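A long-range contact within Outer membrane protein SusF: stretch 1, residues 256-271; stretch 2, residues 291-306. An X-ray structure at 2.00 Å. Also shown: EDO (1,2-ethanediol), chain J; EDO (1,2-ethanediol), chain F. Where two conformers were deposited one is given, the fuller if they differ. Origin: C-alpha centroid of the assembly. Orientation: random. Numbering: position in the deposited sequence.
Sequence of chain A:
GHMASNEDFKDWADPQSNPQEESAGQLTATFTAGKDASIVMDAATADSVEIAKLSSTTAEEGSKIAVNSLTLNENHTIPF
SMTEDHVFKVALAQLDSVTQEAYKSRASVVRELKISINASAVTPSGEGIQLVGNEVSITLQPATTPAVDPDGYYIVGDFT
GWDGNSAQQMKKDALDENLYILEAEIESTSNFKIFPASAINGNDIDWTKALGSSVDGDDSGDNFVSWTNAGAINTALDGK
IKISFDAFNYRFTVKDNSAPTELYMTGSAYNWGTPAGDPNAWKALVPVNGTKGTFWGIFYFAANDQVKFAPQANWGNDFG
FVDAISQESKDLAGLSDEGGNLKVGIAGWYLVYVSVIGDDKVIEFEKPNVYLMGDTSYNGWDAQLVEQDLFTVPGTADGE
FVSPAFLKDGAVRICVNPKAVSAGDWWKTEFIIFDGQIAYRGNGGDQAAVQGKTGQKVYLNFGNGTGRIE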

# COMPACT_ATOMS: atom_id res chain seq x y z
N ASP A 256 11.65 3.45 -0.61
CA ASP A 256 12.06 4.66 0.12
C ASP A 256 11.32 4.71 1.47
O ASP A 256 10.10 4.48 1.53
CB ASP A 256 11.72 5.87 -0.78
CG ASP A 256 12.03 7.22 -0.13
OD1 ASP A 256 12.53 7.27 1.02
OD2 ASP A 256 11.68 8.24 -0.76
N ASN A 257 12.07 4.83 2.56
CA ASN A 257 11.46 4.76 3.88
C ASN A 257 11.64 6.07 4.66
O ASN A 257 11.57 6.08 5.90
CB ASN A 257 12.02 3.58 4.68
CG ASN A 257 11.07 3.11 5.79
OD1 ASN A 257 9.84 3.16 5.63
ND2 ASN A 257 11.64 2.71 6.94
N SER A 258 11.95 7.15 3.94
CA SER A 258 12.05 8.45 4.57
C SER A 258 10.65 9.04 4.62
O SER A 258 9.74 8.53 3.97
CB SER A 258 12.97 9.38 3.78
OG SER A 258 12.48 9.56 2.47
N ALA A 259 10.46 10.04 5.47
CA ALA A 259 9.13 10.62 5.70
C ALA A 259 9.30 12.08 6.10
O ALA A 259 10.21 12.40 6.82
CB ALA A 259 8.42 9.85 6.80
N PRO A 260 8.37 12.94 5.69
CA PRO A 260 8.36 14.31 6.24
C PRO A 260 8.20 14.32 7.79
O PRO A 260 7.48 13.50 8.33
CB PRO A 260 7.13 14.95 5.56
CG PRO A 260 6.19 13.79 5.36
CD PRO A 260 7.07 12.58 5.08
N THR A 261 8.85 15.27 8.46
CA THR A 261 8.71 15.44 9.89
C THR A 261 7.67 16.54 10.23
O THR A 261 7.15 16.62 11.34
CB THR A 261 10.11 15.80 10.56
OG1 THR A 261 10.76 16.81 9.78
CG2 THR A 261 11.04 14.56 10.55
N GLU A 262 7.35 17.37 9.24
CA GLU A 262 6.23 18.32 9.37
C GLU A 262 5.35 18.24 8.16
O GLU A 262 5.82 17.90 7.08
CB GLU A 262 6.77 19.74 9.52
CG GLU A 262 7.65 19.93 10.79
CD GLU A 262 8.07 21.41 11.02
OE1 GLU A 262 8.06 22.21 10.05
OE2 GLU A 262 8.50 21.73 12.15
N LEU A 263 4.13 18.74 8.29
CA LEU A 263 3.19 18.76 7.17
C LEU A 263 2.20 19.91 7.30
O LEU A 263 1.76 20.25 8.42
CB LEU A 263 2.41 17.44 7.08
CG LEU A 263 1.72 17.22 5.73
CD1 LEU A 263 2.74 16.83 4.65
CD2 LEU A 263 0.63 16.18 5.85
N TYR A 264 1.89 20.53 6.17
CA TYR A 264 1.08 21.74 6.15
C TYR A 264 0.04 21.62 5.06
O TYR A 264 0.24 20.89 4.08
CB TYR A 264 1.95 22.96 5.87
CG TYR A 264 2.99 23.25 6.95
CD1 TYR A 264 2.71 24.12 8.00
CD2 TYR A 264 4.26 22.68 6.88
CE1 TYR A 264 3.67 24.40 8.97
CE2 TYR A 264 5.21 22.92 7.85
CZ TYR A 264 4.90 23.75 8.92
OH TYR A 264 5.87 24.04 9.84
N MET A 265 -1.13 22.19 5.33
CA MET A 265 -2.24 22.22 4.40
C MET A 265 -2.50 23.64 3.97
O MET A 265 -2.40 24.57 4.78
CB MET A 265 -3.49 21.65 5.06
CG MET A 265 -4.77 21.76 4.20
SD MET A 265 -6.15 20.92 4.94
CE MET A 265 -6.69 22.18 6.10
N THR A 266 -2.62 23.84 2.67
CA THR A 266 -3.17 25.06 2.12
C THR A 266 -4.34 24.69 1.19
O THR A 266 -4.82 23.54 1.21
CB THR A 266 -2.11 25.87 1.37
OG1 THR A 266 -2.61 27.17 1.08
CG2 THR A 266 -1.68 25.17 0.07
N GLY A 267 -4.87 25.69 0.48
CA GLY A 267 -6.24 25.61 0.02
C GLY A 267 -6.71 26.83 -0.73
O GLY A 267 -6.08 27.91 -0.67
N SER A 268 -7.79 26.64 -1.50
CA SER A 268 -8.57 27.77 -2.04
C SER A 268 -9.00 28.72 -0.94
O SER A 268 -8.77 29.91 -1.04
CB SER A 268 -9.79 27.26 -2.84
OG SER A 268 -10.53 26.29 -2.12
N ALA A 269 -9.50 28.17 0.16
CA ALA A 269 -9.89 28.98 1.32
C ALA A 269 -8.71 29.65 2.07
O ALA A 269 -8.93 30.32 3.08
CB ALA A 269 -10.75 28.17 2.28
N TYR A 270 -7.48 29.48 1.57
CA TYR A 270 -6.27 30.01 2.25
C TYR A 270 -5.38 30.75 1.30
O TYR A 270 -4.15 30.75 1.46
CB TYR A 270 -5.45 28.89 2.92
CG TYR A 270 -6.22 28.03 3.90
CD1 TYR A 270 -6.50 28.49 5.18
CD2 TYR A 270 -6.68 26.80 3.53
CE1 TYR A 270 -7.24 27.71 6.08
CE2 TYR A 270 -7.46 26.04 4.39
CZ TYR A 270 -7.70 26.48 5.68
OH TYR A 270 -8.47 25.72 6.54
N ASN A 271 -5.96 31.21 0.20
CA ASN A 271 -5.23 31.99 -0.77
C ASN A 271 -4.20 31.20 -1.54
O ASN A 271 -3.20 31.74 -1.99
CB ASN A 271 -4.58 33.21 -0.09
CG ASN A 271 -4.44 34.40 -1.04
OD1 ASN A 271 -5.35 34.71 -1.80
ND2 ASN A 271 -3.26 35.01 -1.05
N THR A 291 5.11 8.04 15.34
CA THR A 291 4.54 7.35 14.19
C THR A 291 4.93 8.04 12.91
O THR A 291 4.37 9.07 12.54
CB THR A 291 2.99 7.19 14.29
OG1 THR A 291 2.63 6.58 15.55
CG2 THR A 291 2.47 6.33 13.15
N LYS A 292 5.91 7.43 12.24
CA LYS A 292 6.61 7.99 11.07
C LYS A 292 5.67 8.61 10.01
O LYS A 292 4.88 7.93 9.38
CB LYS A 292 7.44 6.85 10.43
CG LYS A 292 8.31 7.25 9.25
CD LYS A 292 8.94 5.99 8.59
CE LYS A 292 10.26 5.61 9.25
NZ LYS A 292 11.37 6.44 8.72
N GLY A 293 5.88 9.88 9.71
CA GLY A 293 5.28 10.48 8.52
C GLY A 293 3.75 10.60 8.61
O GLY A 293 3.08 10.76 7.60
N THR A 294 3.21 10.54 9.82
CA THR A 294 1.77 10.60 10.00
C THR A 294 1.32 11.77 10.85
O THR A 294 1.98 12.11 11.87
CB THR A 294 1.22 9.30 10.55
OG1 THR A 294 1.63 9.14 11.91
CG2 THR A 294 1.73 8.14 9.74
N PHE A 295 0.20 12.39 10.46
CA PHE A 295 -0.20 13.72 10.95
C PHE A 295 -1.70 13.79 11.00
O PHE A 295 -2.38 12.99 10.35
CB PHE A 295 0.32 14.83 10.03
CG PHE A 295 1.78 14.84 9.85
CD1 PHE A 295 2.58 15.59 10.69
CD2 PHE A 295 2.36 14.15 8.81
CE1 PHE A 295 3.97 15.57 10.54
CE2 PHE A 295 3.75 14.15 8.64
CZ PHE A 295 4.55 14.84 9.52
N TRP A 296 -2.23 14.72 11.77
CA TRP A 296 -3.66 14.93 11.86
C TRP A 296 -4.00 16.39 12.20
O TRP A 296 -3.11 17.19 12.58
CB TRP A 296 -4.31 13.97 12.87
CG TRP A 296 -3.93 14.25 14.34
CD1 TRP A 296 -2.76 13.89 14.97
CD2 TRP A 296 -4.64 15.09 15.26
NE1 TRP A 296 -2.70 14.46 16.23
CE2 TRP A 296 -3.87 15.15 16.45
CE3 TRP A 296 -5.80 15.86 15.17
CZ2 TRP A 296 -4.28 15.85 17.56
CZ3 TRP A 296 -6.25 16.51 16.30
CH2 TRP A 296 -5.51 16.49 17.48
N GLY A 297 -5.24 16.78 11.89
CA GLY A 297 -5.73 18.07 12.31
C GLY A 297 -7.24 18.05 12.32
O GLY A 297 -7.86 17.20 11.68
N ILE A 298 -7.83 18.97 13.06
CA ILE A 298 -9.27 19.21 12.93
C ILE A 298 -9.56 20.54 12.29
O ILE A 298 -8.94 21.55 12.63
CB ILE A 298 -9.97 19.09 14.26
CG1 ILE A 298 -10.11 17.62 14.62
CG2 ILE A 298 -11.37 19.77 14.20
CD1 ILE A 298 -10.56 17.36 16.04
N PHE A 299 -10.25 20.48 11.15
CA PHE A 299 -10.35 21.62 10.25
C PHE A 299 -11.79 21.78 9.78
O PHE A 299 -12.58 20.83 9.83
CB PHE A 299 -9.44 21.44 9.03
CG PHE A 299 -7.98 21.41 9.34
CD1 PHE A 299 -7.30 22.58 9.75
CD2 PHE A 299 -7.24 20.25 9.14
CE1 PHE A 299 -5.95 22.55 10.04
CE2 PHE A 299 -5.87 20.21 9.42
CZ PHE A 299 -5.21 21.38 9.80
N TYR A 300 -12.14 23.01 9.38
CA TYR A 300 -13.47 23.27 8.81
C TYR A 300 -13.37 23.28 7.34
O TYR A 300 -12.59 24.03 6.78
CB TYR A 300 -14.05 24.61 9.28
CG TYR A 300 -15.50 24.77 8.85
CD1 TYR A 300 -16.51 23.95 9.40
CD2 TYR A 300 -15.83 25.53 7.75
CE1 TYR A 300 -17.81 23.98 8.93
CE2 TYR A 300 -17.14 25.56 7.26
CZ TYR A 300 -18.12 24.76 7.85
OH TYR A 300 -19.43 24.79 7.39
N PHE A 301 -14.22 22.48 6.68
CA PHE A 301 -14.32 22.58 5.21
C PHE A 301 -15.75 22.97 4.77
O PHE A 301 -16.73 22.40 5.26
CB PHE A 301 -13.89 21.29 4.53
CG PHE A 301 -12.47 20.88 4.83
CD1 PHE A 301 -11.41 21.36 4.05
CD2 PHE A 301 -12.20 20.01 5.85
CE1 PHE A 301 -10.07 20.95 4.31
CE2 PHE A 301 -10.87 19.59 6.11
CZ PHE A 301 -9.83 20.05 5.32
N ALA A 302 -15.83 24.06 4.03
CA ALA A 302 -17.01 24.39 3.20
C ALA A 302 -17.19 23.37 2.08
O ALA A 302 -16.30 22.55 1.81
CB ALA A 302 -16.83 25.76 2.62
N ALA A 303 -18.30 23.48 1.35
CA ALA A 303 -18.49 22.66 0.16
C ALA A 303 -17.72 23.28 -0.99
O ALA A 303 -17.60 24.49 -1.04
CB ALA A 303 -19.98 22.52 -0.17
N ASN A 304 -16.93 22.45 -1.68
CA ASN A 304 -16.13 22.91 -2.83
C ASN A 304 -14.81 23.59 -2.50
O ASN A 304 -14.12 24.09 -3.39
CB ASN A 304 -16.96 23.80 -3.76
CG ASN A 304 -18.18 23.08 -4.34
OD1 ASN A 304 -18.39 21.88 -4.09
ND2 ASN A 304 -19.01 23.82 -5.04
N ASP A 305 -14.47 23.65 -1.21
CA ASP A 305 -13.09 23.96 -0.81
C ASP A 305 -12.11 22.97 -1.48
O ASP A 305 -12.37 21.79 -1.53
CB ASP A 305 -12.96 23.86 0.72
CG ASP A 305 -13.48 25.14 1.44
OD1 ASP A 305 -13.55 26.22 0.78
OD2 ASP A 305 -13.79 25.06 2.68
N GLN A 306 -11.02 23.49 -2.04
CA GLN A 306 -9.92 22.62 -2.51
C GLN A 306 -8.71 22.79 -1.63
O GLN A 306 -8.42 23.89 -1.20
CB GLN A 306 -9.57 22.95 -3.95
CG GLN A 306 -10.70 22.60 -4.94
CD GLN A 306 -10.45 23.12 -6.33
OE1 GLN A 306 -9.41 22.85 -6.93
NE2 GLN A 306 -11.43 23.80 -6.87
C1 EDO J . -20.37 25.30 1.06
O1 EDO J . -20.63 24.92 2.43
C2 EDO J . -19.67 26.66 1.04
O2 EDO J . -19.09 26.92 -0.25
C1 EDO F . -5.64 21.75 14.07
O1 EDO F . -6.26 20.59 14.63
C2 EDO F . -4.26 21.35 13.60
O2 EDO F . -3.59 22.51 13.11
O HOH W 1 7.86 11.68 10.18
O HOH W 2 -10.04 23.68 5.87

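A contact between distant segments of a chain often pairs an apolar middle with polar ends, and the ends show how backbone groups find partners when no continuous sheet ladder joins the segments. The two stretches of SusF considered here illustrate the principle, with 720 Å² buried between them, both sides summed, and three direct hydrogen bonds across the contact.

At one end, Ser268 and Gln306 satisfy each other through a compact two-bond exchange. Ser268 N donates to Gln306 O (2.8 Å, 151°), while Gln306 N donates to Ser268 OG (2.8 Å, nearly straight at 169°). The serine side chain thus stands in for a backbone acceptor, which its p rotamer and its CA-to-CB bond, directed toward the other stretch, make possible. Close packing accompanies the exchange: Gly267 CA lies 3.0 Å from Gln306 O, and a CB on this glycine would come within 2.8 Å of Tyr270 CD2. The side-chain amide oxygen of Gln306 is satisfied elsewhere in the structure. Nearby, Asp305 OD2 accepts a weak bond from Ala302 N (2.6 Å, 130°), inside the type II turn that brings the chain round to Gln306.

At the other end, Lys292 reaches across with its side chain, and NZ donates to the backbone carbonyl Asn257 O at 2.8 Å. Its aliphatic portion is used as well, since Lys292 CG packs 3.6 Å from Ala259 CB. The same methyl lies 3.6 Å from Gly293 CA, so close that a CB on Gly293 would clash with it; the positive phi of this residue, in the type II turn from Thr291 to Thr294, also favours glycine. That turn is held by Thr294 N and Thr294 OG1, both donating to Thr291 O (3.3 and 2.8 Å).

Two waters bridge polar groups that do not hydrogen-bond to each other directly: the first joins backbone to backbone, the second a side-chain hydroxyl to a backbone carbonyl. One water donates to Pro260 O (2.6 Å) and accepts from Gly293 N (2.7 Å), satisfying both groups at once. A second donates to Tyr300 O (2.7 Å) and lies 2.7 Å from Tyr270 OH, linking two groups that are themselves 4.5 Å apart.

Between these polar ends, aromatic rings do the packing. Leu263 CB sits over one face of Phe295, 3.7 Å from the ring centroid, while Pro260 O and Thr261 O approach the ring edge, at 3.4 Å from Phe295 CZ and CE1 respectively. Met265 engages two rings: its CE lies over a face of Phe299, 3.6 Å from the centroid, and its SD meets the edge of Phe301, 3.8 Å from CZ.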